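Local coordinates for 5-formyltetrahydrofolate cyclo-ligase family protein (Bacillus anthracis, PDB 2JCB) that probably catalyses the ATP-dependent cyclisation of 5-formyltetrahydrofolate to 5,10-methenyltetrahydrofolate in folate metabolism, at residues A[30-35]-A[61-66]; A[66-71]-A[99-104]. All blocks are in the same frame, centred on the assembly; numbering follows the deposited sequence.

Contact 1: residues A[30-35]-A[61-66]; sequences ERYTTL and MENEVN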
loop_
_atom_site.group_PDB
_atom_site.type_symbol
_atom_site.label_atom_id
_atom_site.label_comp_id
_atom_site.label_asym_id
_atom_site.label_seq_id
_atom_site.Cartn_x
_atom_site.Cartn_y
_atom_site.Cartn_z
ATOM N N GLU A 30 -14.235 -6.022 15.061
ATOM C CA GLU A 30 -15.195 -6.600 14.113
ATOM C C GLU A 30 -15.163 -5.955 12.722
ATOM O O GLU A 30 -15.072 -6.675 11.703
ATOM C CB GLU A 30 -16.635 -6.536 14.679
ATOM C CG GLU A 30 -17.622 -7.298 13.808
ATOM C CD GLU A 30 -18.059 -6.515 12.560
ATOM O OE1 GLU A 30 -18.205 -5.285 12.660
ATOM O OE2 GLU A 30 -18.258 -7.120 11.485
ATOM N N ARG A 31 -15.160 -4.624 12.675
ATOM C CA ARG A 31 -15.068 -3.893 11.386
ATOM C C ARG A 31 -13.715 -4.135 10.688
ATOM O O ARG A 31 -13.644 -4.458 9.502
ATOM C CB ARG A 31 -15.301 -2.383 11.588
ATOM C CG ARG A 31 -16.732 -1.936 11.766
ATOM C CD ARG A 31 -17.577 -2.105 10.505
ATOM N NE ARG A 31 -18.097 -3.475 10.425
ATOM C CZ ARG A 31 -18.790 -3.977 9.403
ATOM N NH1 ARG A 31 -19.207 -5.246 9.441
ATOM N NH2 ARG A 31 -19.077 -3.214 8.355
ATOM N N TYR A 32 -12.614 -3.973 11.415
ATOM C CA TYR A 32 -11.287 -4.345 10.868
ATOM C C TYR A 32 -11.282 -5.730 10.247
ATOM O O TYR A 32 -10.801 -5.884 9.116
ATOM C CB TYR A 32 -10.249 -4.243 12.002
ATOM C CG TYR A 32 -8.926 -4.785 11.645
ATOM C CD1 TYR A 32 -8.040 -4.061 10.847
ATOM C CD2 TYR A 32 -8.529 -6.015 12.164
ATOM C CE1 TYR A 32 -6.816 -4.605 10.506
ATOM C CE2 TYR A 32 -7.318 -6.557 11.835
ATOM C CZ TYR A 32 -6.459 -5.837 11.027
ATOM O OH TYR A 32 -5.273 -6.428 10.774
ATOM N N THR A 33 -11.782 -6.729 10.982
ATOM C CA THR A 33 -11.697 -8.116 10.540
ATOM C C THR A 33 -12.598 -8.329 9.321
ATOM O O THR A 33 -12.138 -8.837 8.299
ATOM C CB THR A 33 -12.065 -9.077 11.646
ATOM O OG1 THR A 33 -11.184 -8.904 12.768
ATOM C CG2 THR A 33 -12.035 -10.544 11.170
ATOM N N THR A 34 -13.869 -7.957 9.453
ATOM C CA THR A 34 -14.861 -8.185 8.364
ATOM C C THR A 34 -14.514 -7.436 7.074
ATOM O O THR A 34 -14.446 -8.046 5.983
ATOM C CB THR A 34 -16.296 -7.814 8.843
ATOM O OG1 THR A 34 -16.623 -8.551 10.024
ATOM C CG2 THR A 34 -17.338 -8.163 7.772
ATOM N N LEU A 35 -14.215 -6.143 7.199
ATOM C CA LEU A 35 -13.885 -5.293 6.044
ATOM C C LEU A 35 -12.569 -5.778 5.406
ATOM O O LEU A 35 -12.454 -5.862 4.177
ATOM C CB LEU A 35 -13.816 -3.812 6.438
ATOM C CG LEU A 35 -15.063 -3.040 6.872
ATOM C CD1 LEU A 35 -14.759 -1.618 7.267
ATOM C CD2 LEU A 35 -16.129 -3.029 5.801
ATOM N N MET A 61 0.021 -2.455 9.519
ATOM C CA MET A 61 0.146 -2.130 10.952
ATOM C C MET A 61 -1.161 -1.606 11.506
ATOM O O MET A 61 -2.047 -1.192 10.742
ATOM C CB MET A 61 1.203 -1.050 11.146
ATOM C CG MET A 61 2.620 -1.569 10.984
ATOM S SD MET A 61 3.890 -0.297 11.146
ATOM C CE MET A 61 3.146 0.887 12.276
ATOM N N GLU A 62 -1.270 -1.570 12.838
ATOM C CA GLU A 62 -2.515 -1.102 13.506
ATOM C C GLU A 62 -3.749 -1.567 12.749
ATOM O O GLU A 62 -3.906 -2.762 12.540
ATOM C CB GLU A 62 -2.554 0.425 13.735
ATOM C CG GLU A 62 -2.025 1.311 12.594
ATOM C CD GLU A 62 -0.566 1.738 12.791
ATOM O OE1 GLU A 62 0.082 2.113 11.780
ATOM O OE2 GLU A 62 -0.077 1.692 13.951
ATOM N N ASN A 63 -4.634 -0.634 12.375
ATOM C CA ASN A 63 -5.918 -1.030 11.786
ATOM C C ASN A 63 -5.955 -0.935 10.240
ATOM O O ASN A 63 -7.028 -1.054 9.627
ATOM C CB ASN A 63 -7.084 -0.279 12.440
ATOM C CG ASN A 63 -7.546 -0.920 13.799
ATOM O OD1 ASN A 63 -7.248 -2.082 14.082
ATOM N ND2 ASN A 63 -8.334 -0.181 14.579
ATOM N N GLU A 64 -4.778 -0.782 9.608
ATOM C CA GLU A 64 -4.702 -0.774 8.142
ATOM C C GLU A 64 -5.236 -2.075 7.574
ATOM O O GLU A 64 -5.020 -3.172 8.160
ATOM C CB GLU A 64 -3.243 -0.667 7.673
ATOM C CG GLU A 64 -2.657 0.656 8.022
ATOM C CD GLU A 64 -1.154 0.623 8.197
ATOM O OE1 GLU A 64 -0.523 -0.352 7.705
ATOM O OE2 GLU A 64 -0.625 1.566 8.873
ATOM N N VAL A 65 -5.899 -2.009 6.404
ATOM C CA VAL A 65 -6.295 -3.292 5.765
ATOM C C VAL A 65 -5.209 -4.401 5.869
ATOM O O VAL A 65 -4.038 -4.209 5.482
ATOM C CB VAL A 65 -6.697 -3.124 4.257
ATOM C CG1 VAL A 65 -7.011 -4.520 3.614
ATOM C CG2 VAL A 65 -7.812 -2.020 4.122
ATOM N N ASN A 66 -5.636 -5.522 6.421
ATOM C CA ASN A 66 -4.726 -6.581 6.798
ATOM C C ASN A 66 -4.076 -7.273 5.571
ATOM O O ASN A 66 -4.772 -7.869 4.762
ATOM C CB ASN A 66 -5.459 -7.584 7.664
ATOM C CG ASN A 66 -4.494 -8.581 8.305
ATOM O OD1 ASN A 66 -3.258 -8.440 8.174
ATOM N ND2 ASN A 66 -5.034 -9.564 9.015
HETATM O O HOH W 1 -3.394 -4.443 9.830
#
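Tyr32, on helix 29-44, reaches across to the loop 61-66 and meets it mainly through backbone carbonyls. Its CE1 lies 3.3 Å from Glu64 O, which sits at the ring edge close to the ring plane, while Tyr32 CD1 is 3.4 Å from Asn63 O. The amide oxygen of Asn63 rests over one face of the ring, with Asn63 OD1 3.9 Å from Tyr32 CD1 and the amide and ring planes 32° apart. At the far end, Tyr32 OH comes to 3.3 Å from Asn66 CB, a contact without a hydrogen bond. The hydroxyl instead donates to a water, 2.9 Å from Tyr32 OH to the water oxygen, and this water donates in turn to Glu64 O at 2.7 Å and, at greater length, to Glu62 O.

The ring is delivered by a first torsion of 171°, which sets CG opposite the backbone N and carries the ring off the helix to the loop. In the loop, a type II' turn runs from Met61 to Glu64, closed by Glu64 N to Met61 O and braced by Met61 N donating to Glu64 OE1. Asn63 is fixed from further out, its ND2 bonded to Met24 O of helix 6-26 and its backbone O to the hydroxyl of Tyr167. Ser36 OG bonds both Tyr32 O and Asn66 N, tying helix to loop.

No direct hydrogen bond links the two segments themselves. A single bridging water satisfies the Tyr32 hydroxyl as donor and helps satisfy two turn carbonyls, one of which, Glu64 O, also meets the ring edge.

Contact 2: residues A[66-71]-A[99-104]; sequences NTYPII and SNFDQL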
loop_
_atom_site.group_PDB
_atom_site.type_symbol
_atom_site.label_atom_id
_atom_site.label_comp_id
_atom_site.label_asym_id
_atom_site.label_seq_id
_atom_site.Cartn_x
_atom_site.Cartn_y
_atom_site.Cartn_z
ATOM N N ASN A 66 -5.636 -5.522 6.421
ATOM C CA ASN A 66 -4.726 -6.581 6.798
ATOM C C ASN A 66 -4.076 -7.273 5.571
ATOM O O ASN A 66 -4.772 -7.869 4.762
ATOM C CB ASN A 66 -5.459 -7.584 7.664
ATOM C CG ASN A 66 -4.494 -8.581 8.305
ATOM O OD1 ASN A 66 -3.258 -8.440 8.174
ATOM N ND2 ASN A 66 -5.034 -9.564 9.015
ATOM N N THR A 67 -2.758 -7.109 5.394
ATOM C CA THR A 67 -2.052 -7.694 4.282
ATOM C C THR A 67 -1.427 -9.043 4.572
ATOM O O THR A 67 -0.895 -9.709 3.636
ATOM C CB THR A 67 -0.949 -6.756 3.745
ATOM O OG1 THR A 67 0.021 -6.527 4.783
ATOM C CG2 THR A 67 -1.561 -5.374 3.229
ATOM N N TYR A 68 -1.375 -9.442 5.833
ATOM C CA TYR A 68 -0.784 -10.736 6.148
ATOM C C TYR A 68 -1.447 -11.905 5.422
ATOM O O TYR A 68 -0.737 -12.738 4.828
ATOM C CB TYR A 68 -0.649 -10.958 7.684
ATOM C CG TYR A 68 0.533 -10.168 8.223
ATOM C CD1 TYR A 68 0.406 -8.795 8.530
ATOM C CD2 TYR A 68 1.795 -10.787 8.374
ATOM C CE1 TYR A 68 1.538 -8.044 9.023
ATOM C CE2 TYR A 68 2.923 -10.070 8.853
ATOM C CZ TYR A 68 2.772 -8.709 9.183
ATOM O OH TYR A 68 3.881 -8.034 9.672
ATOM N N PRO A 69 -2.799 -11.971 5.443
ATOM C CA PRO A 69 -3.464 -13.025 4.685
ATOM C C PRO A 69 -3.137 -12.990 3.188
ATOM O O PRO A 69 -3.097 -14.053 2.570
ATOM C CB PRO A 69 -4.943 -12.772 4.927
ATOM C CG PRO A 69 -5.012 -12.015 6.204
ATOM C CD PRO A 69 -3.758 -11.170 6.207
ATOM N N ILE A 70 -2.824 -11.817 2.659
ATOM C CA ILE A 70 -2.545 -11.673 1.226
ATOM C C ILE A 70 -1.226 -12.331 0.913
ATOM O O ILE A 70 -1.104 -13.061 -0.045
ATOM C CB ILE A 70 -2.479 -10.200 0.756
ATOM C CG1 ILE A 70 -3.802 -9.467 1.128
ATOM C CG2 ILE A 70 -2.199 -10.191 -0.778
ATOM C CD1 ILE A 70 -3.762 -7.892 0.956
ATOM N N ILE A 71 -0.213 -12.033 1.717
ATOM C CA ILE A 71 1.074 -12.708 1.547
ATOM C C ILE A 71 0.942 -14.244 1.620
ATOM O O ILE A 71 1.524 -14.991 0.809
ATOM C CB ILE A 71 2.093 -12.177 2.585
ATOM C CG1 ILE A 71 2.355 -10.698 2.289
ATOM C CG2 ILE A 71 3.395 -13.038 2.501
ATOM C CD1 ILE A 71 3.034 -9.968 3.474
ATOM N N SER A 99 10.097 -15.509 1.560
ATOM C CA SER A 99 9.470 -16.815 1.413
ATOM C C SER A 99 8.756 -17.231 2.698
ATOM O O SER A 99 7.907 -18.130 2.701
ATOM C CB SER A 99 10.533 -17.841 1.082
ATOM O OG SER A 99 11.232 -17.488 -0.094
ATOM N N ASN A 100 9.160 -16.617 3.809
ATOM C CA ASN A 100 8.571 -16.902 5.126
ATOM C C ASN A 100 8.732 -15.692 6.038
ATOM O O ASN A 100 9.567 -14.800 5.761
ATOM C CB ASN A 100 9.189 -18.169 5.757
ATOM C CG ASN A 100 10.703 -18.060 5.956
ATOM O OD1 ASN A 100 11.159 -17.226 6.736
ATOM N ND2 ASN A 100 11.477 -18.909 5.276
ATOM N N PHE A 101 7.940 -15.626 7.107
ATOM C CA PHE A 101 7.926 -14.415 7.940
ATOM C C PHE A 101 9.176 -14.255 8.843
ATOM O O PHE A 101 9.426 -13.169 9.382
ATOM C CB PHE A 101 6.628 -14.310 8.770
ATOM C CG PHE A 101 5.390 -14.087 7.943
ATOM C CD1 PHE A 101 5.215 -12.905 7.217
ATOM C CD2 PHE A 101 4.397 -15.063 7.894
ATOM C CE1 PHE A 101 4.072 -12.719 6.433
ATOM C CE2 PHE A 101 3.258 -14.881 7.132
ATOM C CZ PHE A 101 3.083 -13.725 6.399
ATOM N N ASP A 102 9.985 -15.310 8.918
ATOM C CA ASP A 102 11.271 -15.266 9.635
ATOM C C ASP A 102 12.382 -14.495 8.900
ATOM O O ASP A 102 13.450 -14.242 9.459
ATOM C CB ASP A 102 11.723 -16.685 10.006
ATOM C CG ASP A 102 11.231 -17.117 11.387
ATOM O OD1 ASP A 102 10.516 -16.331 12.072
ATOM O OD2 ASP A 102 11.572 -18.247 11.795
ATOM N N GLN A 103 12.106 -14.075 7.661
ATOM C CA GLN A 103 13.030 -13.235 6.922
ATOM C C GLN A 103 12.753 -11.750 7.227
ATOM O O GLN A 103 13.346 -10.862 6.612
ATOM C CB GLN A 103 12.879 -13.500 5.433
ATOM C CG GLN A 103 13.575 -14.771 4.996
ATOM C CD GLN A 103 13.189 -15.172 3.604
ATOM O OE1 GLN A 103 12.071 -15.587 3.375
ATOM N NE2 GLN A 103 14.124 -15.063 2.659
ATOM N N LEU A 104 11.825 -11.487 8.150
ATOM C CA LEU A 104 11.531 -10.101 8.561
ATOM C C LEU A 104 12.176 -9.804 9.912
ATOM O O LEU A 104 12.331 -10.703 10.741
ATOM C CB LEU A 104 10.031 -9.901 8.734
ATOM C CG LEU A 104 9.188 -10.145 7.483
ATOM C CD1 LEU A 104 7.751 -9.910 7.847
ATOM C CD2 LEU A 104 9.641 -9.166 6.379
#
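The backbones stay well apart, with the CA atoms of Ile71 and Asn100 nearest at 9.3 Å, so the first turn of helix 68-76 and the 3-10 segment 101-103 meet through side chains alone. Phe101 reaches from the loop to the helix. Its CE1 lies 3.6 Å from Tyr68 CD2, and the two rings incline at 42° with centroids 5.4 Å apart, an oblique pairing. Its outer end also meets Ile71, whose CG2 stands 4.0 Å from Phe101 CZ. In Ile71, CG1 sits beside the backbone N, chi1 -65°, which leaves CG2 anti to that nitrogen and turned to Phe101; Ile71 CD1 also approaches Phe101 CE1.

Both backbones are held locally. Asn66 OD1 accepts from Tyr68 N at 3.2 Å, the donor lying above the carbonyl plane, and so caps the start of the helix. On the loop side, Gln103 OE1 gathers two backbone donors, Ser99 N at 2.7 Å and Asn100 N at 3.1 Å, which ties the side chain back over the connection from strand 92-98. Its NE2 bonds to Leu118 O.

Trp75, further along the helix, meets the Phe101 ring too, and Leu59 touches Tyr68 and Ile71. This is a small aromatic and aliphatic cluster joining a capped helix to the loop between strands 92-98 and 104-108, at the periphery of an α/β fold with a mixed sheet.

How the contacts relate
Asn66 belongs to both contacts and is the point where they join in series along the chain. It ends the loop met by helix 29-44 and starts the approach to helix 68-76, so its one side chain serves both contacts. The loop that leaves strand 54-56 is thus met by one helix before it turns into another, which packs on the loop 99-104. The contact centres are about 16 Å apart, and each lies about 14 Å from the centre of the chain. Contact 1 comes within about 12 Å of the bound ADP, measured from the Glu64 side chain, which also touches Tyr146 of the nucleotide pocket.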